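Local coordinates for protein putative NAD(P)H:FMN oxidoreductase (Porphyromonas gingivalis W83, PDB 3GE5) that binds flavin mononucleotide at the interface of a two-chain assembly and, as a nitroreductase-family member, probably works as an NAD(P)H-dependent oxidoreductase, at residues D26-L29 against I30-F34; D118-D121 against I122-I126. One frame throughout, in Å; residues are numbered along the deposited sequence.

Contact 1 (D26-L29 against I30-F34)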
loop_
_atom_site.group_PDB
_atom_site.type_symbol
_atom_site.label_atom_id
_atom_site.label_comp_id
_atom_site.label_asym_id
_atom_site.label_seq_id
_atom_site.Cartn_x
_atom_site.Cartn_y
_atom_site.Cartn_z
ATOM N N ASP A 26 -1.180 -11.572 -22.142
ATOM C CA ASP A 26 -1.596 -10.258 -22.574
ATOM C C ASP A 26 -2.022 -9.372 -21.404
ATOM O O ASP A 26 -2.361 -8.214 -21.608
ATOM C CB ASP A 26 -2.764 -10.421 -23.550
ATOM C CG ASP A 26 -3.710 -11.516 -23.130
ATOM O OD1 ASP A 26 -3.387 -12.219 -22.140
ATOM O OD2 ASP A 26 -4.759 -11.681 -23.785
ATOM N N PHE A 27 -1.960 -9.882 -20.175
ATOM C CA PHE A 27 -2.452 -9.131 -19.044
ATOM C C PHE A 27 -1.430 -8.066 -18.692
ATOM O O PHE A 27 -0.226 -8.356 -18.519
ATOM C CB PHE A 27 -2.705 -10.065 -17.862
ATOM C CG PHE A 27 -3.131 -9.355 -16.628
ATOM C CD1 PHE A 27 -4.440 -8.899 -16.496
ATOM C CD2 PHE A 27 -2.221 -9.099 -15.612
ATOM C CE1 PHE A 27 -4.845 -8.232 -15.357
ATOM C CE2 PHE A 27 -2.610 -8.435 -14.461
ATOM C CZ PHE A 27 -3.940 -8.005 -14.330
ATOM N N ARG A 28 -1.903 -6.824 -18.593
ATOM C CA ARG A 28 -1.081 -5.714 -18.166
ATOM C C ARG A 28 -1.644 -5.161 -16.864
ATOM O O ARG A 28 -2.771 -4.683 -16.831
ATOM C CB ARG A 28 -1.059 -4.605 -19.233
ATOM C CG ARG A 28 -0.565 -5.072 -20.573
ATOM C CD ARG A 28 -0.505 -3.931 -21.566
ATOM N NE ARG A 28 -0.221 -4.429 -22.891
ATOM C CZ ARG A 28 -0.019 -3.666 -23.962
ATOM N NH1 ARG A 28 0.002 -2.351 -23.849
ATOM N NH2 ARG A 28 0.192 -4.230 -25.136
ATOM N N LEU A 29 -0.864 -5.239 -15.798
ATOM C CA LEU A 29 -1.310 -4.754 -14.501
ATOM C C LEU A 29 -1.765 -3.306 -14.536
ATOM O O LEU A 29 -2.772 -2.954 -13.955
ATOM C CB LEU A 29 -0.245 -5.031 -13.418
ATOM C CG LEU A 29 -0.731 -4.917 -11.959
ATOM C CD1 LEU A 29 -1.674 -6.074 -11.575
ATOM C CD2 LEU A 29 0.549 -4.887 -11.037
ATOM N N ILE A 30 -1.028 -2.464 -15.250
ATOM C CA ILE A 30 -1.381 -1.059 -15.309
ATOM C C ILE A 30 -2.688 -0.852 -16.101
ATOM O O ILE A 30 -3.697 -0.378 -15.555
ATOM C CB ILE A 30 -0.259 -0.179 -15.891
ATOM C CG1 ILE A 30 0.954 -0.091 -14.939
ATOM C CG2 ILE A 30 -0.794 1.265 -16.218
ATOM C CD1 ILE A 30 2.269 0.400 -15.610
ATOM N N GLU A 31 -2.672 -1.173 -17.399
ATOM C CA GLU A 31 -3.845 -0.864 -18.237
ATOM C C GLU A 31 -5.120 -1.642 -17.873
ATOM O O GLU A 31 -6.238 -1.098 -17.944
ATOM C CB GLU A 31 -3.511 -1.073 -19.713
ATOM C CG GLU A 31 -2.460 -0.088 -20.227
ATOM C CD GLU A 31 -1.061 -0.671 -20.269
ATOM O OE1 GLU A 31 -0.669 -1.382 -19.317
ATOM O OE2 GLU A 31 -0.366 -0.419 -21.287
ATOM N N ASP A 32 -4.955 -2.901 -17.485
ATOM C CA ASP A 32 -6.093 -3.801 -17.343
ATOM C C ASP A 32 -6.622 -3.853 -15.931
ATOM O O ASP A 32 -7.694 -4.389 -15.702
ATOM C CB ASP A 32 -5.708 -5.213 -17.777
ATOM C CG ASP A 32 -5.368 -5.292 -19.222
ATOM O OD1 ASP A 32 -5.838 -4.408 -19.995
ATOM O OD2 ASP A 32 -4.628 -6.231 -19.585
ATOM N N PHE A 33 -5.863 -3.336 -14.977
ATOM C CA PHE A 33 -6.215 -3.530 -13.574
ATOM C C PHE A 33 -6.105 -2.234 -12.773
ATOM O O PHE A 33 -7.118 -1.733 -12.279
ATOM C CB PHE A 33 -5.388 -4.659 -12.985
ATOM C CG PHE A 33 -5.833 -5.038 -11.596
ATOM C CD1 PHE A 33 -7.060 -5.633 -11.380
ATOM C CD2 PHE A 33 -5.054 -4.691 -10.513
ATOM C CE1 PHE A 33 -7.464 -5.921 -10.057
ATOM C CE2 PHE A 33 -5.459 -4.987 -9.228
ATOM C CZ PHE A 33 -6.646 -5.606 -9.015
ATOM N N PHE A 34 -4.910 -1.666 -12.625
ATOM C CA PHE A 34 -4.813 -0.413 -11.874
ATOM C C PHE A 34 -5.674 0.728 -12.460
ATOM O O PHE A 34 -6.460 1.371 -11.749
ATOM C CB PHE A 34 -3.350 0.094 -11.810
ATOM C CG PHE A 34 -2.414 -0.733 -10.951
ATOM C CD1 PHE A 34 -2.846 -1.357 -9.761
ATOM C CD2 PHE A 34 -1.063 -0.784 -11.279
ATOM C CE1 PHE A 34 -1.937 -2.050 -8.932
ATOM C CE2 PHE A 34 -0.154 -1.474 -10.474
ATOM C CZ PHE A 34 -0.596 -2.143 -9.341
#
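With chi1 of D32 at -64°, its CG lies beside its own backbone N, and OD2 is carried back over the start of the helix to R28 N. R28 N to D32 OD2 is 3.0 Å and nearly straight at the hydrogen, though the donor meets OD2 from above the carboxylate plane. D32 N returns the favour, donating to R28 O at 2.9 Å, so the two residues are tied together twice across this first turn. E31 bends at chi2, which turns its carboxylate toward the extended chain of R28. There NH1 of R28 makes a salt bridge to OE2 of E31 at 3.2 Å, with the oxygen in the guanidinium plane and the two flat groups 65° apart.

On the apolar side L29 takes over. Its CG sits 4.0 Å from the centroid of the F34 ring, a CH-pi contact over one face, while CD1 of L29 runs alongside F33 and meets its CD2 at 3.8 Å. L29 O accepts from F34 N at 2.8 Å, five residues on, the bond of a wider pi-type turn; the bond from F33 N, four residues on, is weak. F34 also stacks with Y130 of the second subunit, and F27 meets F27 of that subunit. Polar bonds thus close the helix start on its exposed side, while leucine and phenylalanines give it an apolar side that takes part in the dimer interface.

Contact 2 (D118-D121 against I122-I126). With FMN (flavin mononucleotide), chain J; EDO (1,2-ethanediol), chain N.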
loop_
_atom_site.group_PDB
_atom_site.type_symbol
_atom_site.label_atom_id
_atom_site.label_comp_id
_atom_site.label_asym_id
_atom_site.label_seq_id
_atom_site.Cartn_x
_atom_site.Cartn_y
_atom_site.Cartn_z
ATOM N N ASP A 118 6.933 4.150 14.443
ATOM C CA ASP A 118 6.747 2.750 14.070
ATOM C C ASP A 118 6.109 2.615 12.689
ATOM O O ASP A 118 5.736 3.618 12.057
ATOM C CB ASP A 118 5.976 1.965 15.155
ATOM C CG ASP A 118 4.538 2.372 15.305
ATOM O OD1 ASP A 118 3.925 2.854 14.350
ATOM O OD2 ASP A 118 4.000 2.233 16.432
ATOM N N SER A 119 5.986 1.362 12.239
ATOM C CA SER A 119 5.475 1.060 10.905
ATOM C C SER A 119 3.954 0.908 10.831
ATOM O O SER A 119 3.449 0.371 9.858
ATOM C CB SER A 119 6.151 -0.175 10.333
ATOM O OG SER A 119 5.894 -1.282 11.175
ATOM N N VAL A 120 3.211 1.352 11.835
ATOM C CA VAL A 120 1.730 1.199 11.776
ATOM C C VAL A 120 1.124 1.799 10.490
ATOM O O VAL A 120 0.387 1.109 9.792
ATOM C CB VAL A 120 1.007 1.786 13.023
ATOM C CG1 VAL A 120 -0.462 2.184 12.672
ATOM C CG2 VAL A 120 1.073 0.800 14.219
ATOM N N ASP A 121 1.467 3.051 10.156
ATOM C CA ASP A 121 0.884 3.682 8.947
ATOM C C ASP A 121 1.336 2.969 7.677
ATOM O O ASP A 121 0.564 2.779 6.750
ATOM C CB ASP A 121 1.167 5.198 8.908
ATOM C CG ASP A 121 0.210 6.007 9.768
ATOM O OD1 ASP A 121 -0.496 5.429 10.629
ATOM O OD2 ASP A 121 0.116 7.258 9.603
ATOM N N ILE A 122 2.620 2.607 7.606
ATOM C CA ILE A 122 3.113 1.855 6.464
ATOM C C ILE A 122 2.383 0.503 6.318
ATOM O O ILE A 122 1.776 0.235 5.276
ATOM C CB ILE A 122 4.660 1.671 6.575
ATOM C CG1 ILE A 122 5.370 3.038 6.455
ATOM C CG2 ILE A 122 5.237 0.672 5.547
ATOM C CD1 ILE A 122 6.824 3.014 6.974
ATOM N N ASP A 123 2.469 -0.328 7.360
ATOM C CA ASP A 123 2.006 -1.711 7.247
ATOM C C ASP A 123 0.485 -1.783 7.028
ATOM O O ASP A 123 0.001 -2.526 6.155
ATOM C CB ASP A 123 2.369 -2.500 8.500
ATOM C CG ASP A 123 3.856 -2.789 8.638
ATOM O OD1 ASP A 123 4.553 -2.927 7.602
ATOM O OD2 ASP A 123 4.298 -2.964 9.793
ATOM N N THR A 124 -0.274 -0.965 7.761
ATOM C CA THR A 124 -1.731 -0.978 7.580
ATOM C C THR A 124 -2.120 -0.555 6.159
ATOM O O THR A 124 -3.137 -1.012 5.605
ATOM C CB THR A 124 -2.523 -0.110 8.635
ATOM O OG1 THR A 124 -2.133 1.260 8.551
ATOM C CG2 THR A 124 -2.332 -0.662 10.085
ATOM N N SER A 125 -1.334 0.367 5.612
ATOM C CA SER A 125 -1.571 0.837 4.261
ATOM C C SER A 125 -1.278 -0.215 3.185
ATOM O O SER A 125 -1.924 -0.229 2.124
ATOM C CB SER A 125 -0.811 2.131 4.017
ATOM O OG SER A 125 -1.301 3.160 4.865
ATOM N N ILE A 126 -0.334 -1.096 3.435
ATOM C CA ILE A 126 -0.112 -2.218 2.491
ATOM C C ILE A 126 -1.350 -3.135 2.532
ATOM O O ILE A 126 -1.886 -3.532 1.477
ATOM C CB ILE A 126 1.185 -3.020 2.838
ATOM C CG1 ILE A 126 2.436 -2.105 2.858
ATOM C CG2 ILE A 126 1.387 -4.116 1.848
ATOM C CD1 ILE A 126 3.728 -2.762 3.454
HETATM N N1 FMN J . 13.158 -6.987 4.517
HETATM C C2 FMN J . 14.485 -6.706 4.724
HETATM O O2 FMN J . 15.301 -7.609 4.563
HETATM N N3 FMN J . 14.916 -5.445 5.097
HETATM C C4 FMN J . 14.025 -4.413 5.388
HETATM O O4 FMN J . 14.413 -3.312 5.751
HETATM C C4A FMN J . 12.661 -4.693 5.219
HETATM N N5 FMN J . 11.708 -3.751 5.520
HETATM C C5A FMN J . 10.385 -3.964 5.299
HETATM C C6 FMN J . 9.474 -2.904 5.507
HETATM C C7 FMN J . 8.136 -3.056 5.115
HETATM C C7M FMN J . 7.157 -1.913 5.375
HETATM C C8 FMN J . 7.728 -4.236 4.526
HETATM C C8M FMN J . 6.335 -4.415 4.051
HETATM C C9 FMN J . 8.624 -5.273 4.310
HETATM C C9A FMN J . 9.994 -5.140 4.689
HETATM N N10 FMN J . 10.916 -6.178 4.506
HETATM C C10 FMN J . 12.251 -5.959 4.766
HETATM C "C1'" FMN J . 10.499 -7.498 3.894
HETATM C "C2'" FMN J . 9.687 -8.335 4.914
HETATM O "O2'" FMN J . 10.557 -9.022 5.821
HETATM C "C3'" FMN J . 8.746 -9.318 4.223
HETATM O "O3'" FMN J . 7.841 -8.615 3.362
HETATM C "C4'" FMN J . 7.979 -10.166 5.262
HETATM O "O4'" FMN J . 8.874 -11.012 6.016
HETATM C "C5'" FMN J . 6.936 -10.996 4.531
HETATM O "O5'" FMN J . 7.593 -11.880 3.620
HETATM P P FMN J . 7.248 -11.962 2.080
HETATM O O1P FMN J . 5.847 -12.507 1.982
HETATM O O2P FMN J . 8.264 -12.858 1.413
HETATM O O3P FMN J . 7.410 -10.578 1.470
HETATM C C1 EDO N . -2.020 10.917 10.695
HETATM O O1 EDO N . -3.283 10.887 11.391
HETATM C C2 EDO N . -1.785 9.768 9.719
HETATM O O2 EDO N . -2.162 8.475 10.173
HETATM O O HOH W 1 4.388 3.941 9.537
#
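The first two turns of helix 120-137, with the N-cap residue S119 ahead of them, form part of the FMN pocket. S119 OG donates to D123 OD2 at 2.7 Å, arriving from above the carboxylate plane, and does not cap a backbone N-H of the first turn; chi1 of 60° sets the hydroxyl between the backbone N and the carbonyl carbon of S119. D123 N meanwhile gives a straight bond to S119 O, so side chain and backbone of D123 both hold the same serine. The other carboxylate oxygen, D123 OD1, accepts from A66 N and lies 3.6 Å from FMN C7M, so both oxygens of the group are held. Just before the helix, D118 OD1 accepts from V120 N at 3.0 Å, an Asx turn leading into it.

Two hydroxyls fold back onto the helix backbone. T124 OG1 lies 2.8 Å from V120 O and joins T124 N there, the two donors coming from opposite faces of the carbonyl plane. S125 OG reaches D121 O at 2.7 Å, nearly in line with the C=O, whereas S125 N meets the same oxygen at 3.3 Å from above the plane.

I122 and I126 supply the apolar part: CG2 of I122 lies 3.2 Å from C7M of FMN, and CD1 of I126 lies 3.1 Å from C8M. Both are short for carbon-carbon contacts; the fit is tight, the exact values doubtful. Residues of the second subunit, among them S39 and A147, bind this same flavin, an arrangement characteristic of the nitroreductase fold, whose FMN sites are built by both chains of the dimer.

Contact 1 closes before contact 2 opens along the chain, and their centres stand 26 Å apart, with nearest atoms about 11 Å from each other and no touch between them. Helix 120-137 connects them: contact 2 holds its N-cap and its first turns, and its later residue L133 packs against F33 and F34 of contact 1. Both contacts also face the second subunit. Their relation to the flavin differs, since contact 2 touches the dimethyl end of FMN directly, whereas the side chain of F34 in contact 1 stays about 9 Å from a bound FMN and about 6 Å from that of R37, an FMN-binding residue.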